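Local coordinates for putative metal-dependent hydrolase (Parabacteroides distasonis ATCC 8503, PDB 3KL7), which probably acts as a metal-dependent hydrolase of the metallo-beta-lactamase superfamily, holding two zinc ions in its presumed active site, at residues A[71-81]-A[96-104]; A[127-136]-A[158-168]. All blocks are in the same frame, centred on the assembly; numbering follows the deposited sequence. Where two conformers were deposited one is given.

Contact 1 (A[71-81]-A[96-104]); sequences ITHEHGDHLDP and ANENSQKKL. With ZN (zinc ion), chain C; ZN (zinc ion), chain D.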
loop_
_atom_site.group_PDB
_atom_site.type_symbol
_atom_site.label_atom_id
_atom_site.label_comp_id
_atom_site.label_asym_id
_atom_site.label_seq_id
_atom_site.Cartn_x
_atom_site.Cartn_y
_atom_site.Cartn_z
ATOM N N ILE A 71 -8.787 0.137 -0.877
ATOM C CA ILE A 71 -8.451 0.120 -2.307
ATOM C C ILE A 71 -7.704 1.392 -2.707
ATOM O O ILE A 71 -8.198 2.509 -2.484
ATOM C CB ILE A 71 -9.688 -0.005 -3.195
ATOM C CG1 ILE A 71 -10.552 -1.179 -2.752
ATOM C CG2 ILE A 71 -9.263 -0.163 -4.667
ATOM C CD1 ILE A 71 -9.787 -2.486 -2.611
ATOM N N THR A 72 -6.514 1.226 -3.300
ATOM C CA THR A 72 -5.707 2.386 -3.776
ATOM C C THR A 72 -6.243 2.965 -5.106
ATOM O O THR A 72 -6.333 4.195 -5.271
ATOM C CB THR A 72 -4.246 1.994 -3.988
ATOM O OG1 THR A 72 -4.176 0.905 -4.916
ATOM C CG2 THR A 72 -3.586 1.594 -2.666
ATOM N N HIS A 73 -6.579 2.091 -6.057
ATOM C CA HIS A 73 -7.146 2.541 -7.338
ATOM C C HIS A 73 -7.789 1.403 -8.093
ATOM O O HIS A 73 -7.735 0.254 -7.652
ATOM C CB HIS A 73 -6.083 3.267 -8.206
ATOM C CG HIS A 73 -4.960 2.389 -8.672
ATOM N ND1 HIS A 73 -4.073 1.790 -7.803
ATOM C CD2 HIS A 73 -4.564 2.038 -9.917
ATOM C CE1 HIS A 73 -3.189 1.091 -8.498
ATOM N NE2 HIS A 73 -3.467 1.223 -9.782
ATOM N N GLU A 74 -8.377 1.734 -9.252
ATOM C CA GLU A 74 -9.390 0.903 -9.914
ATOM C C GLU A 74 -8.873 -0.199 -10.849
ATOM O O GLU A 74 -9.642 -1.035 -11.283
ATOM C CB GLU A 74 -10.324 1.815 -10.717
ATOM C CG GLU A 74 -9.727 2.304 -12.026
ATOM C CD GLU A 74 -10.360 3.574 -12.519
ATOM O OE1 GLU A 74 -9.975 4.667 -12.034
ATOM O OE2 GLU A 74 -11.236 3.487 -13.406
ATOM N N HIS A 75 -7.581 -0.183 -11.163
ATOM C CA HIS A 75 -6.998 -1.195 -12.060
ATOM C C HIS A 75 -7.211 -2.623 -11.528
ATOM O O HIS A 75 -7.236 -2.851 -10.320
ATOM C CB HIS A 75 -5.490 -0.924 -12.279
ATOM C CG HIS A 75 -5.205 0.279 -13.134
ATOM N ND1 HIS A 75 -4.018 0.964 -13.077
ATOM C CD2 HIS A 75 -5.963 0.922 -14.052
ATOM C CE1 HIS A 75 -4.048 1.970 -13.930
ATOM N NE2 HIS A 75 -5.220 1.973 -14.527
ATOM N N GLY A 76 -7.351 -3.574 -12.453
ATOM C CA GLY A 76 -7.729 -4.983 -12.121
ATOM C C GLY A 76 -6.753 -5.770 -11.243
ATOM O O GLY A 76 -7.143 -6.726 -10.589
ATOM N N ASP A 77 -5.483 -5.364 -11.232
ATOM C CA ASP A 77 -4.492 -5.978 -10.345
ATOM C C ASP A 77 -4.490 -5.300 -8.930
ATOM O O ASP A 77 -3.543 -5.459 -8.139
ATOM C CB ASP A 77 -3.084 -5.943 -10.980
ATOM C CG ASP A 77 -2.589 -4.520 -11.261
ATOM O OD1 ASP A 77 -3.348 -3.717 -11.828
ATOM O OD2 ASP A 77 -1.439 -4.227 -10.928
ATOM N N HIS A 78 -5.567 -4.567 -8.641
ATOM C CA HIS A 78 -5.760 -3.884 -7.329
ATOM C C HIS A 78 -7.232 -3.955 -6.848
ATOM O O HIS A 78 -7.497 -4.178 -5.656
ATOM C CB HIS A 78 -5.358 -2.417 -7.441
ATOM C CG HIS A 78 -3.898 -2.211 -7.671
ATOM N ND1 HIS A 78 -3.014 -1.966 -6.645
ATOM C CD2 HIS A 78 -3.164 -2.224 -8.811
ATOM C CE1 HIS A 78 -1.794 -1.833 -7.145
ATOM N NE2 HIS A 78 -1.859 -1.986 -8.456
ATOM N N LEU A 79 -8.173 -3.722 -7.780
ATOM C CA LEU A 79 -9.600 -3.740 -7.482
ATOM C C LEU A 79 -10.214 -4.985 -8.062
ATOM O O LEU A 79 -10.285 -5.142 -9.267
ATOM C CB LEU A 79 -10.296 -2.475 -8.055
ATOM C CG LEU A 79 -11.833 -2.377 -7.893
ATOM C CD1 LEU A 79 -12.230 -2.434 -6.443
ATOM C CD2 LEU A 79 -12.387 -1.103 -8.551
ATOM N N ASP A 80 -10.661 -5.874 -7.185
ATOM C CA ASP A 80 -11.257 -7.117 -7.589
ATOM C C ASP A 80 -12.449 -7.451 -6.687
ATOM O O ASP A 80 -12.267 -7.835 -5.531
ATOM C CB ASP A 80 -10.216 -8.232 -7.519
ATOM C CG ASP A 80 -10.761 -9.557 -7.952
ATOM O OD1 ASP A 80 -11.944 -9.613 -8.363
ATOM O OD2 ASP A 80 -10.015 -10.548 -7.875
ATOM N N PRO A 81 -13.679 -7.307 -7.224
ATOM C CA PRO A 81 -14.902 -7.575 -6.472
ATOM C C PRO A 81 -15.026 -9.010 -5.968
ATOM O O PRO A 81 -15.555 -9.229 -4.882
ATOM C CB PRO A 81 -16.021 -7.275 -7.502
ATOM C CG PRO A 81 -15.426 -6.368 -8.458
ATOM C CD PRO A 81 -13.983 -6.774 -8.566
ATOM N N ALA A 96 -11.844 3.656 -0.138
ATOM C CA ALA A 96 -11.340 3.608 -1.532
ATOM C C ALA A 96 -11.255 4.995 -2.179
ATOM O O ALA A 96 -11.799 5.964 -1.660
ATOM C CB ALA A 96 -12.238 2.695 -2.377
ATOM N N ASN A 97 -10.556 5.083 -3.310
ATOM C CA ASN A 97 -10.588 6.292 -4.107
ATOM C C ASN A 97 -11.940 6.365 -4.783
ATOM O O ASN A 97 -12.656 5.390 -4.825
ATOM C CB ASN A 97 -9.428 6.336 -5.134
ATOM C CG ASN A 97 -9.574 5.297 -6.244
ATOM O OD1 ASN A 97 -10.055 4.189 -6.010
ATOM N ND2 ASN A 97 -9.145 5.663 -7.479
ATOM N N GLU A 98 -12.285 7.525 -5.302
ATOM C CA GLU A 98 -13.620 7.753 -5.806
ATOM C C GLU A 98 -14.010 6.789 -6.952
ATOM O O GLU A 98 -15.085 6.198 -6.931
ATOM C CB GLU A 98 -13.773 9.197 -6.239
ATOM C CG GLU A 98 -15.061 9.468 -7.023
ATOM C CD GLU A 98 -15.362 10.951 -7.193
ATOM O OE1 GLU A 98 -14.502 11.786 -6.883
ATOM O OE2 GLU A 98 -16.478 11.277 -7.642
ATOM N N ASN A 99 -13.136 6.629 -7.942
ATOM C CA ASN A 99 -13.450 5.773 -9.076
ATOM C C ASN A 99 -13.696 4.314 -8.672
ATOM O O ASN A 99 -14.574 3.650 -9.246
ATOM C CB ASN A 99 -12.348 5.837 -10.127
ATOM C CG ASN A 99 -12.422 7.062 -10.955
ATOM O OD1 ASN A 99 -13.224 7.944 -10.697
ATOM N ND2 ASN A 99 -11.588 7.137 -11.958
ATOM N N SER A 100 -12.936 3.807 -7.693
ATOM C CA SER A 100 -13.099 2.407 -7.277
ATOM C C SER A 100 -14.414 2.221 -6.522
ATOM O O SER A 100 -15.142 1.242 -6.750
ATOM C CB SER A 100 -11.918 1.931 -6.436
ATOM O OG SER A 100 -10.727 1.834 -7.220
ATOM N N GLN A 101 -14.719 3.176 -5.638
ATOM C CA GLN A 101 -15.973 3.203 -4.902
ATOM C C GLN A 101 -17.153 3.179 -5.846
ATOM O O GLN A 101 -18.090 2.420 -5.648
ATOM C CB GLN A 101 -16.029 4.468 -4.037
ATOM C CG GLN A 101 -17.025 4.407 -2.873
ATOM C CD GLN A 101 -18.421 4.810 -3.254
ATOM O OE1 GLN A 101 -18.656 5.357 -4.341
ATOM N NE2 GLN A 101 -19.368 4.561 -2.357
ATOM N N LYS A 102 -17.110 4.019 -6.878
ATOM C CA LYS A 102 -18.177 4.062 -7.880
ATOM C C LYS A 102 -18.391 2.698 -8.524
ATOM O O LYS A 102 -19.528 2.234 -8.654
ATOM C CB LYS A 102 -17.854 5.094 -8.970
ATOM C CG LYS A 102 -18.711 6.349 -8.936
ATOM C CD LYS A 102 -20.144 6.059 -9.387
ATOM C CE LYS A 102 -21.074 5.875 -8.199
ATOM N NZ LYS A 102 -21.435 7.184 -7.556
ATOM N N LYS A 103 -17.296 2.069 -8.942
ATOM C CA LYS A 103 -17.353 0.761 -9.607
ATOM C C LYS A 103 -17.886 -0.306 -8.672
ATOM O O LYS A 103 -18.507 -1.234 -9.103
ATOM C CB LYS A 103 -15.960 0.347 -10.137
ATOM C CG LYS A 103 -15.458 1.202 -11.343
ATOM C CD LYS A 103 -14.089 0.740 -11.870
ATOM C CE LYS A 103 -14.218 -0.364 -12.933
ATOM N NZ LYS A 103 -14.813 0.149 -14.229
ATOM N N LEU A 104 -17.631 -0.160 -7.381
ATOM C CA LEU A 104 -18.103 -1.130 -6.404
ATOM C C LEU A 104 -19.527 -0.899 -6.055
ATOM O O LEU A 104 -20.275 -1.841 -5.869
ATOM C CB LEU A 104 -17.253 -1.082 -5.118
ATOM C CG LEU A 104 -15.968 -1.903 -5.157
ATOM C CD1 LEU A 104 -15.135 -1.625 -3.916
ATOM C CD2 LEU A 104 -16.280 -3.421 -5.316
HETATM ZN ZN ZN C . -2.212 0.663 -11.618
HETATM ZN ZN ZN D . -0.805 -1.899 -10.465
HETATM O O HOH W 1 -2.371 -1.369 -11.714
#
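With chi1 at 77°, E74 sets its CG between its own backbone N and carbonyl carbon, and from there the chain runs extended toward N99 on the helix 98-104. N99, its CG beside the backbone N and anti to the carbonyl carbon, meets it obliquely, carboxylate and amide planes standing nearly perpendicular. The bond from N99 ND2 to E74 OE1 is 3.0 Å long and fairly straight at 163°; the oxygen is met on its syn side, while the bond stays in the amide plane of N99. Deeper in, S100 faces the loop. Its OG gives its proton to N97 OD1, 2.7 Å away, on a lone pair in the carbonyl plane. E74 N also lies 3.1 Å from S100 OG, but the angle is too poor for a bond. N97, the N-cap of the helix, lies against the backbone of T72 and H73, its CG 3.6 Å from T72 O. Methyl groups fill the rest: I71 CG2 and L79 CD2 both reach S100 OG at 3.6 Å, and L79 CD1 meets L104 CD1 at 3.9 Å as the two leucines slide past each other in opposite directions. I84 of the helix 81-87 touches both of these leucines.

The other side of the loop faces the metals. H73 ND1 is held by T72 OG1, itself bonded to D52, which fixes the ring while NE2 binds one zinc at 2.3 Å. H75 ND1 joins it there; D77 OD2 and H78 NE2 take the second zinc, H140, D162 and H209 supply the remaining protein ligands, and a water lies between the two zincs. The sequence H73-E74-H75-G76-D77-H78 is the HxHxDH motif of the metallo-beta-lactamase fold, backed here by the helix 98-104.

Contact 2 (A[127-136]-A[158-168]); sequences VPAYNTTPGR and YIAGDTEDIPE. With ZN (zinc ion), chain C; ZN (zinc ion), chain D.
I166 CG2 sits over one face of the Y130 ring, 3.6 Å from its centroid and 13° off the normal, a CH-pi contact. At the ring's edge, near its plane, comes E168 OE1, its carboxylate nearly perpendicular to the ring; Y130 OH donates to the syn lone pair of this oxygen at 2.5 Å. P128 CB lies in the ring plane elsewhere along the edge, touching I166 CD1, and T132 CG2 packs against I166 CG2 from the loop. Chi1 of E164, -86°, sends its extended chain from beside the backbone N into the bend 131-133. There OE1 accepts three N-H groups, all well out of the carboxylate plane: N131 ND2 at 3.0 Å on one side, T132 N at 2.8 Å and T133 N, nearly straight at 177°, on the other. The main chains join, E164 N bonding to Y130 O at 3.0 Å. A water links P128 O, Y158 OH and A160 O. Beyond the two segments, R142 salt-bridges E168, Q192 bonds E164 OE2, and N131 OD1 takes the ND1 proton of the zinc ligand H140. Three N-H groups probably keep E164 ionised; N131 is second-shell to H140, and E164, one shell further out, probably steadies N131.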
loop_
_atom_site.group_PDB
_atom_site.type_symbol
_atom_site.label_atom_id
_atom_site.label_comp_id
_atom_site.label_asym_id
_atom_site.label_seq_id
_atom_site.Cartn_x
_atom_site.Cartn_y
_atom_site.Cartn_z
ATOM N N VAL A 127 -2.924 10.124 0.265
ATOM C CA VAL A 127 -1.907 10.945 -0.331
ATOM C C VAL A 127 -1.868 10.644 -1.844
ATOM O O VAL A 127 -2.427 9.650 -2.287
ATOM C CB VAL A 127 -0.527 10.684 0.333
ATOM C CG1 VAL A 127 -0.515 11.232 1.797
ATOM C CG2 VAL A 127 -0.187 9.188 0.305
ATOM N N PRO A 128 -1.228 11.520 -2.631
ATOM C CA PRO A 128 -1.225 11.313 -4.064
ATOM C C PRO A 128 -0.419 10.093 -4.506
ATOM O O PRO A 128 0.503 9.655 -3.814
ATOM C CB PRO A 128 -0.593 12.615 -4.613
ATOM C CG PRO A 128 -0.648 13.579 -3.499
ATOM C CD PRO A 128 -0.567 12.777 -2.257
ATOM N N ALA A 129 -0.789 9.554 -5.652
ATOM C CA ALA A 129 -0.076 8.476 -6.263
ATOM C C ALA A 129 -0.351 8.574 -7.796
ATOM O O ALA A 129 -1.477 8.274 -8.249
ATOM C CB ALA A 129 -0.552 7.135 -5.694
ATOM N N TYR A 130 0.670 9.022 -8.570
ATOM C CA TYR A 130 0.516 9.256 -10.037
ATOM C C TYR A 130 1.849 9.215 -10.796
ATOM O O TYR A 130 2.944 9.260 -10.195
ATOM C CB TYR A 130 -0.154 10.605 -10.302
ATOM C CG TYR A 130 0.625 11.791 -9.759
ATOM C CD1 TYR A 130 0.506 12.174 -8.422
ATOM C CD2 TYR A 130 1.482 12.530 -10.583
ATOM C CE1 TYR A 130 1.216 13.253 -7.914
ATOM C CE2 TYR A 130 2.195 13.605 -10.090
ATOM C CZ TYR A 130 2.061 13.967 -8.742
ATOM O OH TYR A 130 2.772 15.048 -8.235
ATOM N N ASN A 131 1.750 9.143 -12.119
ATOM C CA ASN A 131 2.919 9.048 -12.985
ATOM C C ASN A 131 3.437 10.424 -13.320
ATOM O O ASN A 131 2.663 11.358 -13.520
ATOM C CB ASN A 131 2.563 8.295 -14.273
ATOM C CG ASN A 131 2.416 6.791 -14.053
ATOM O OD1 ASN A 131 1.291 6.275 -13.878
ATOM N ND2 ASN A 131 3.553 6.073 -14.049
ATOM N N THR A 132 4.751 10.556 -13.386
ATOM C CA THR A 132 5.366 11.844 -13.720
ATOM C C THR A 132 5.978 11.836 -15.141
ATOM O O THR A 132 6.130 12.883 -15.755
ATOM C CB THR A 132 6.419 12.189 -12.711
ATOM O OG1 THR A 132 7.373 11.122 -12.649
ATOM C CG2 THR A 132 5.779 12.366 -11.320
ATOM N N THR A 133 6.310 10.644 -15.656
ATOM C CA THR A 133 6.912 10.520 -16.997
ATOM C C THR A 133 5.918 10.941 -18.089
ATOM O O THR A 133 4.780 10.477 -18.112
ATOM C CB THR A 133 7.377 9.058 -17.278
ATOM O OG1 THR A 133 8.272 8.645 -16.265
ATOM C CG2 THR A 133 8.066 8.955 -18.610
ATOM N N PRO A 134 6.350 11.817 -18.995
ATOM C CA PRO A 134 5.454 12.256 -20.069
ATOM C C PRO A 134 4.796 11.071 -20.762
ATOM O O PRO A 134 5.468 10.111 -21.084
ATOM C CB PRO A 134 6.399 12.986 -21.033
ATOM C CG PRO A 134 7.505 13.471 -20.189
ATOM C CD PRO A 134 7.692 12.420 -19.116
ATOM N N GLY A 135 3.486 11.135 -20.958
ATOM C CA GLY A 135 2.759 10.052 -21.628
ATOM C C GLY A 135 2.257 8.925 -20.705
ATOM O O GLY A 135 1.394 8.120 -21.107
ATOM N N ARG A 136 2.775 8.853 -19.479
ATOM C CA ARG A 136 2.365 7.772 -18.564
ATOM C C ARG A 136 1.211 8.153 -17.630
ATOM O O ARG A 136 0.850 7.386 -16.695
ATOM C CB ARG A 136 3.564 7.245 -17.785
ATOM C CG ARG A 136 4.480 6.351 -18.642
ATOM C CD ARG A 136 5.595 5.734 -17.861
ATOM N NE ARG A 136 6.682 5.301 -18.739
ATOM C CZ ARG A 136 7.832 4.751 -18.321
ATOM N NH1 ARG A 136 8.057 4.557 -17.013
ATOM N NH2 ARG A 136 8.759 4.395 -19.209
ATOM N N TYR A 158 3.269 3.555 5.234
ATOM C CA TYR A 158 2.914 4.223 3.967
ATOM C C TYR A 158 2.786 3.185 2.873
ATOM O O TYR A 158 3.748 2.499 2.552
ATOM C CB TYR A 158 3.981 5.259 3.608
ATOM C CG TYR A 158 3.868 5.852 2.210
ATOM C CD1 TYR A 158 2.648 6.207 1.680
ATOM C CD2 TYR A 158 4.998 6.080 1.448
ATOM C CE1 TYR A 158 2.548 6.769 0.395
ATOM C CE2 TYR A 158 4.908 6.632 0.153
ATOM C CZ TYR A 158 3.679 6.969 -0.359
ATOM O OH TYR A 158 3.587 7.517 -1.633
ATOM N N ILE A 159 1.583 3.034 2.338
ATOM C CA ILE A 159 1.360 2.175 1.173
ATOM C C ILE A 159 1.140 3.088 -0.062
ATOM O O ILE A 159 0.113 3.732 -0.190
ATOM C CB ILE A 159 0.147 1.236 1.394
ATOM C CG1 ILE A 159 0.417 0.313 2.634
ATOM C CG2 ILE A 159 -0.145 0.401 0.094
ATOM C CD1 ILE A 159 -0.789 -0.304 3.203
ATOM N N ALA A 160 2.134 3.148 -0.951
ATOM C CA ALA A 160 2.123 4.147 -2.022
ATOM C C ALA A 160 1.080 3.869 -3.097
ATOM O O ALA A 160 0.623 4.779 -3.749
ATOM C CB ALA A 160 3.505 4.287 -2.647
ATOM N N GLY A 161 0.692 2.626 -3.267
ATOM C CA GLY A 161 -0.129 2.272 -4.437
ATOM C C GLY A 161 0.731 2.373 -5.706
ATOM O O GLY A 161 1.932 2.081 -5.659
ATOM N N ASP A 162 0.131 2.792 -6.829
ATOM C CA ASP A 162 0.875 2.911 -8.102
ATOM C C ASP A 162 1.247 4.372 -8.400
ATOM O O ASP A 162 0.385 5.203 -8.626
ATOM C CB ASP A 162 0.073 2.300 -9.264
ATOM C CG ASP A 162 0.089 0.761 -9.242
ATOM O OD1 ASP A 162 0.776 0.168 -8.347
ATOM O OD2 ASP A 162 -0.557 0.147 -10.113
ATOM N N THR A 163 2.557 4.658 -8.385
ATOM C CA THR A 163 3.054 6.025 -8.506
ATOM C C THR A 163 4.496 6.039 -9.016
ATOM O O THR A 163 5.152 5.021 -9.073
ATOM C CB THR A 163 3.002 6.726 -7.143
ATOM O OG1 THR A 163 3.462 8.093 -7.263
ATOM C CG2 THR A 163 3.857 5.965 -6.114
ATOM N N GLU A 164 4.970 7.198 -9.397
ATOM C CA GLU A 164 6.385 7.387 -9.661
ATOM C C GLU A 164 6.967 8.225 -8.518
ATOM O O GLU A 164 6.284 8.458 -7.499
ATOM C CB GLU A 164 6.603 8.032 -11.067
ATOM C CG GLU A 164 6.660 6.968 -12.199
ATOM C CD GLU A 164 6.798 7.558 -13.589
ATOM O OE1 GLU A 164 5.791 8.097 -14.105
ATOM O OE2 GLU A 164 7.920 7.450 -14.183
ATOM N N ASP A 165 8.217 8.660 -8.656
ATOM C CA ASP A 165 8.881 9.423 -7.587
ATOM C C ASP A 165 8.383 10.853 -7.573
ATOM O O ASP A 165 9.105 11.786 -7.931
ATOM C CB ASP A 165 10.407 9.382 -7.749
ATOM C CG ASP A 165 10.867 9.823 -9.148
ATOM O OD1 ASP A 165 10.212 9.441 -10.139
ATOM O OD2 ASP A 165 11.887 10.544 -9.245
ATOM N N ILE A 166 7.150 11.027 -7.133
ATOM C CA ILE A 166 6.491 12.326 -7.195
ATOM C C ILE A 166 7.029 13.265 -6.116
ATOM O O ILE A 166 7.506 12.799 -5.073
ATOM C CB ILE A 166 4.959 12.175 -7.073
ATOM C CG1 ILE A 166 4.565 11.484 -5.735
ATOM C CG2 ILE A 166 4.426 11.403 -8.239
ATOM C CD1 ILE A 166 3.077 11.545 -5.441
ATOM N N PRO A 167 6.958 14.605 -6.364
ATOM C CA PRO A 167 7.531 15.604 -5.439
ATOM C C PRO A 167 6.833 15.676 -4.087
ATOM O O PRO A 167 7.420 16.167 -3.117
ATOM C CB PRO A 167 7.374 16.943 -6.205
ATOM C CG PRO A 167 6.284 16.724 -7.144
ATOM C CD PRO A 167 6.338 15.249 -7.540
ATOM N N GLU A 168 5.595 15.199 -4.023
ATOM C CA GLU A 168 4.850 15.189 -2.783
ATOM C C GLU A 168 5.411 14.185 -1.776
ATOM O O GLU A 168 5.044 14.203 -0.613
ATOM C CB GLU A 168 3.365 14.874 -3.032
ATOM C CG GLU A 168 2.558 16.037 -3.576
ATOM C CD GLU A 168 2.421 16.012 -5.086
ATOM O OE1 GLU A 168 3.297 15.428 -5.780
ATOM O OE2 GLU A 168 1.428 16.583 -5.585
HETATM ZN ZN ZN C . -2.212 0.663 -11.618
HETATM ZN ZN ZN D . -0.805 -1.899 -10.465
HETATM O O HOH W 2 1.346 7.195 -3.149
HETATM O O HOH W 3 2.542 10.422 -1.908
HETATM O O HOH W 1 -2.371 -1.369 -11.714
#

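Overall arrangement
Contacts 1 and 2 have centres about 17 Å apart and follow one another along the chain, but they converge on the same pair of zinc ions. From contact 2, D162 OD2 bridges the metals, at 2.3 Å from the zinc of chain C and 2.1 Å from that of chain D. This brings it within 3.1 Å of H73 NE2 and 3.0 Å of H78 NE2 in contact 1, as ligands of shared ions. Water 1 also touches both metals. Away from the zincs, T72 CG2 packs 3.9 Å from G161 CA. Each of the two sheets thus sends a loop to the presumed active site, 71-81 from one and 158-168 from the other.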